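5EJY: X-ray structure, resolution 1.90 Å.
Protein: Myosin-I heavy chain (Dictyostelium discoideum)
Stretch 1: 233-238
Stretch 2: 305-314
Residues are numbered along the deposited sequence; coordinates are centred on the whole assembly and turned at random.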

# COMPACT_ATOMS: atom_id res chain seq x y z
N ARG A 233 -1.43 -17.63 1.44
CA ARG A 233 -2.76 -17.99 0.99
C ARG A 233 -2.82 -18.56 -0.43
O ARG A 233 -3.73 -19.31 -0.77
CB ARG A 233 -3.72 -16.81 1.15
CG ARG A 233 -3.88 -16.36 2.60
CD ARG A 233 -4.66 -15.06 2.67
NE ARG A 233 -5.99 -15.26 2.11
CZ ARG A 233 -7.01 -15.77 2.79
NH1 ARG A 233 -6.86 -16.12 4.07
NH2 ARG A 233 -8.18 -15.93 2.19
N SER A 234 -1.84 -18.20 -1.26
CA SER A 234 -1.75 -18.75 -2.62
C SER A 234 -0.92 -20.02 -2.63
O SER A 234 -0.73 -20.62 -3.68
CB SER A 234 -1.08 -17.73 -3.56
OG SER A 234 -1.77 -16.49 -3.52
N ARG A 235 -0.42 -20.41 -1.46
CA ARG A 235 0.43 -21.59 -1.29
C ARG A 235 1.78 -21.47 -2.01
O ARG A 235 2.34 -22.46 -2.48
CB ARG A 235 -0.31 -22.86 -1.73
CG ARG A 235 -1.76 -22.91 -1.26
CD ARG A 235 -2.29 -24.36 -1.24
NE ARG A 235 -3.71 -24.41 -0.91
CZ ARG A 235 -4.19 -24.44 0.33
NH1 ARG A 235 -3.36 -24.41 1.37
NH2 ARG A 235 -5.51 -24.50 0.54
N MET A 236 2.30 -20.25 -2.07
CA MET A 236 3.66 -20.02 -2.54
C MET A 236 4.58 -20.16 -1.33
O MET A 236 4.10 -20.40 -0.23
CB MET A 236 3.76 -18.59 -3.11
CG MET A 236 2.77 -18.34 -4.22
SD MET A 236 2.33 -16.61 -4.52
CE MET A 236 3.94 -15.84 -4.58
N ARG A 237 5.88 -19.97 -1.53
CA ARG A 237 6.76 -19.82 -0.38
C ARG A 237 6.18 -18.69 0.46
O ARG A 237 5.73 -17.68 -0.08
CB ARG A 237 8.19 -19.50 -0.79
CG ARG A 237 8.97 -20.71 -1.28
CD ARG A 237 10.35 -20.29 -1.74
NE ARG A 237 10.30 -19.55 -3.00
CZ ARG A 237 11.35 -18.98 -3.57
NH1 ARG A 237 12.55 -19.04 -3.00
NH2 ARG A 237 11.21 -18.34 -4.73
N VAL A 238 6.17 -18.86 1.78
CA VAL A 238 5.39 -17.95 2.61
C VAL A 238 6.06 -16.58 2.82
O VAL A 238 5.40 -15.62 3.19
CB VAL A 238 4.97 -18.57 3.97
CG1 VAL A 238 4.13 -19.83 3.75
CG2 VAL A 238 6.19 -18.85 4.84
N THR A 305 6.24 -27.64 -5.50
CA THR A 305 4.84 -27.27 -5.68
C THR A 305 4.63 -25.77 -5.46
O THR A 305 3.92 -25.11 -6.22
CB THR A 305 3.93 -28.06 -4.72
OG1 THR A 305 4.11 -29.47 -4.94
CG2 THR A 305 2.45 -27.68 -4.93
N SER A 306 5.26 -25.23 -4.42
CA SER A 306 5.17 -23.79 -4.18
C SER A 306 5.88 -23.01 -5.29
O SER A 306 5.30 -22.09 -5.87
CB SER A 306 5.76 -23.44 -2.83
OG SER A 306 4.93 -23.91 -1.79
N ILE A 307 7.13 -23.38 -5.58
CA ILE A 307 7.89 -22.71 -6.64
C ILE A 307 7.08 -22.66 -7.92
O ILE A 307 7.15 -21.69 -8.67
CB ILE A 307 9.21 -23.45 -6.93
CG1 ILE A 307 10.01 -23.67 -5.65
CG2 ILE A 307 10.05 -22.65 -7.94
CD1 ILE A 307 10.67 -22.43 -5.10
N ASN A 308 6.30 -23.71 -8.16
CA ASN A 308 5.45 -23.79 -9.35
C ASN A 308 4.29 -22.79 -9.39
O ASN A 308 3.97 -22.26 -10.46
CB ASN A 308 4.94 -25.22 -9.57
CG ASN A 308 6.05 -26.19 -9.96
OD1 ASN A 308 6.97 -25.84 -10.69
ND2 ASN A 308 5.97 -27.42 -9.46
N VAL A 309 3.63 -22.55 -8.26
CA VAL A 309 2.58 -21.52 -8.22
C VAL A 309 3.19 -20.14 -8.52
O VAL A 309 2.62 -19.35 -9.27
CB VAL A 309 1.85 -21.46 -6.87
CG1 VAL A 309 0.92 -20.26 -6.83
CG2 VAL A 309 1.05 -22.75 -6.63
N GLU A 310 4.36 -19.88 -7.94
CA GLU A 310 5.06 -18.63 -8.18
C GLU A 310 5.36 -18.44 -9.66
O GLU A 310 5.15 -17.36 -10.22
CB GLU A 310 6.37 -18.61 -7.40
CG GLU A 310 6.20 -18.76 -5.88
CD GLU A 310 7.52 -18.88 -5.17
OE1 GLU A 310 8.57 -18.68 -5.82
OE2 GLU A 310 7.52 -19.18 -3.95
N ASN A 311 5.87 -19.49 -10.28
CA ASN A 311 6.30 -19.40 -11.68
C ASN A 311 5.13 -19.15 -12.63
O ASN A 311 5.26 -18.39 -13.57
CB ASN A 311 7.13 -20.63 -12.09
CG ASN A 311 8.48 -20.68 -11.39
OD1 ASN A 311 8.94 -19.68 -10.84
ND2 ASN A 311 9.12 -21.83 -11.42
N GLU A 312 3.98 -19.77 -12.36
CA GLU A 312 2.78 -19.52 -13.16
C GLU A 312 2.29 -18.07 -13.06
O GLU A 312 1.92 -17.46 -14.06
CB GLU A 312 1.64 -20.47 -12.77
CG GLU A 312 1.98 -21.94 -12.92
CD GLU A 312 2.11 -22.38 -14.37
OE1 GLU A 312 1.52 -21.72 -15.26
OE2 GLU A 312 2.80 -23.39 -14.62
N PHE A 313 2.28 -17.51 -11.84
CA PHE A 313 1.93 -16.10 -11.70
C PHE A 313 2.92 -15.29 -12.55
O PHE A 313 2.53 -14.38 -13.30
CB PHE A 313 2.02 -15.65 -10.23
CG PHE A 313 0.75 -15.91 -9.42
CD1 PHE A 313 -0.50 -15.81 -10.00
CD2 PHE A 313 0.83 -16.23 -8.06
CE1 PHE A 313 -1.66 -16.05 -9.24
CE2 PHE A 313 -0.31 -16.45 -7.30
CZ PHE A 313 -1.56 -16.36 -7.89
N TYR A 314 4.20 -15.62 -12.45
CA TYR A 314 5.20 -14.87 -13.19
C TYR A 314 5.05 -14.94 -14.72
O TYR A 314 5.19 -13.92 -15.39
CB TYR A 314 6.63 -15.24 -12.77
CG TYR A 314 7.65 -14.56 -13.65
CD1 TYR A 314 7.70 -13.17 -13.74
CD2 TYR A 314 8.53 -15.29 -14.44
CE1 TYR A 314 8.61 -12.52 -14.57
CE2 TYR A 314 9.47 -14.65 -15.27
CZ TYR A 314 9.50 -13.27 -15.32
OH TYR A 314 10.42 -12.64 -16.14

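This is a loop-on-helix contact in which an irregular segment following a helix lies against one side of a second helix, held by a salt bridge to a buried glutamate and by apolar packing beside it. The two segments belong to one chain but are far apart in sequence. Together they bury 422 Å² of surface.

Residues 305-314 are helical throughout, with regular i to i+4 backbone bonds such as Glu 310 N to Ser 306 O at 3.2 Å. The other stretch leaves its helix at Arg 235. That residue has positive phi and forms part of a Schellman motif. Beyond it the backbone is extended at Met 236 and Arg 237. The backbones come nearest, CA to CA, at Met 236 and Ser 306, whose CA atoms are 4.4 Å apart. The small Ser 306 side chain points toward the loop, and its CB lies 3.7 Å from Arg 237 N.

Glu 310 supplies the main polar anchor. Its carboxylate meets the edge of the Arg 237 guanidinium in a two-pronged salt bridge. Arg 237 NH2 donates to Glu 310 OE1 at 2.9 Å, and Arg 237 NE donates to Glu 310 OE2 at 3.0 Å. Both bonds are close to linear, as expected when two N-H groups face two carboxylate oxygens. Glu 310 OE2 also accepts from the backbone Arg 237 N at 3.0 Å. The same acid therefore binds both the main chain and the side chain of Arg 237. Ile 307 covers one face of the guanidinium, with its CD1 3.6 Å from Arg 237 NE. Arg 237 NH1 is hydrogen-bonded elsewhere in the structure.

A further polar contact brings Ser 306 OG within 3.0 Å of Arg 235 O, a carbonyl left facing the helix. Ser 306 CA also approaches Arg 235 O at 3.6 Å in a CA-H...O contact. The Arg 235 side chain takes no part; its end leads away from the helix.

Met 236 is the centre of the apolar packing. Its CG touches Val 309 CG1 at 3.7 Å, and its CB lies 3.7 Å from Glu 310 CG, the aliphatic part of the acid. Met 236 SD sits at the edge of the Phe 313 ring, 3.8 Å from Phe 313 CE2. Ser 234 CB also meets that ring edge, 4.0 Å from Phe 313 CE2. Val 309 CG1 closes against Ser 234 O at 3.6 Å.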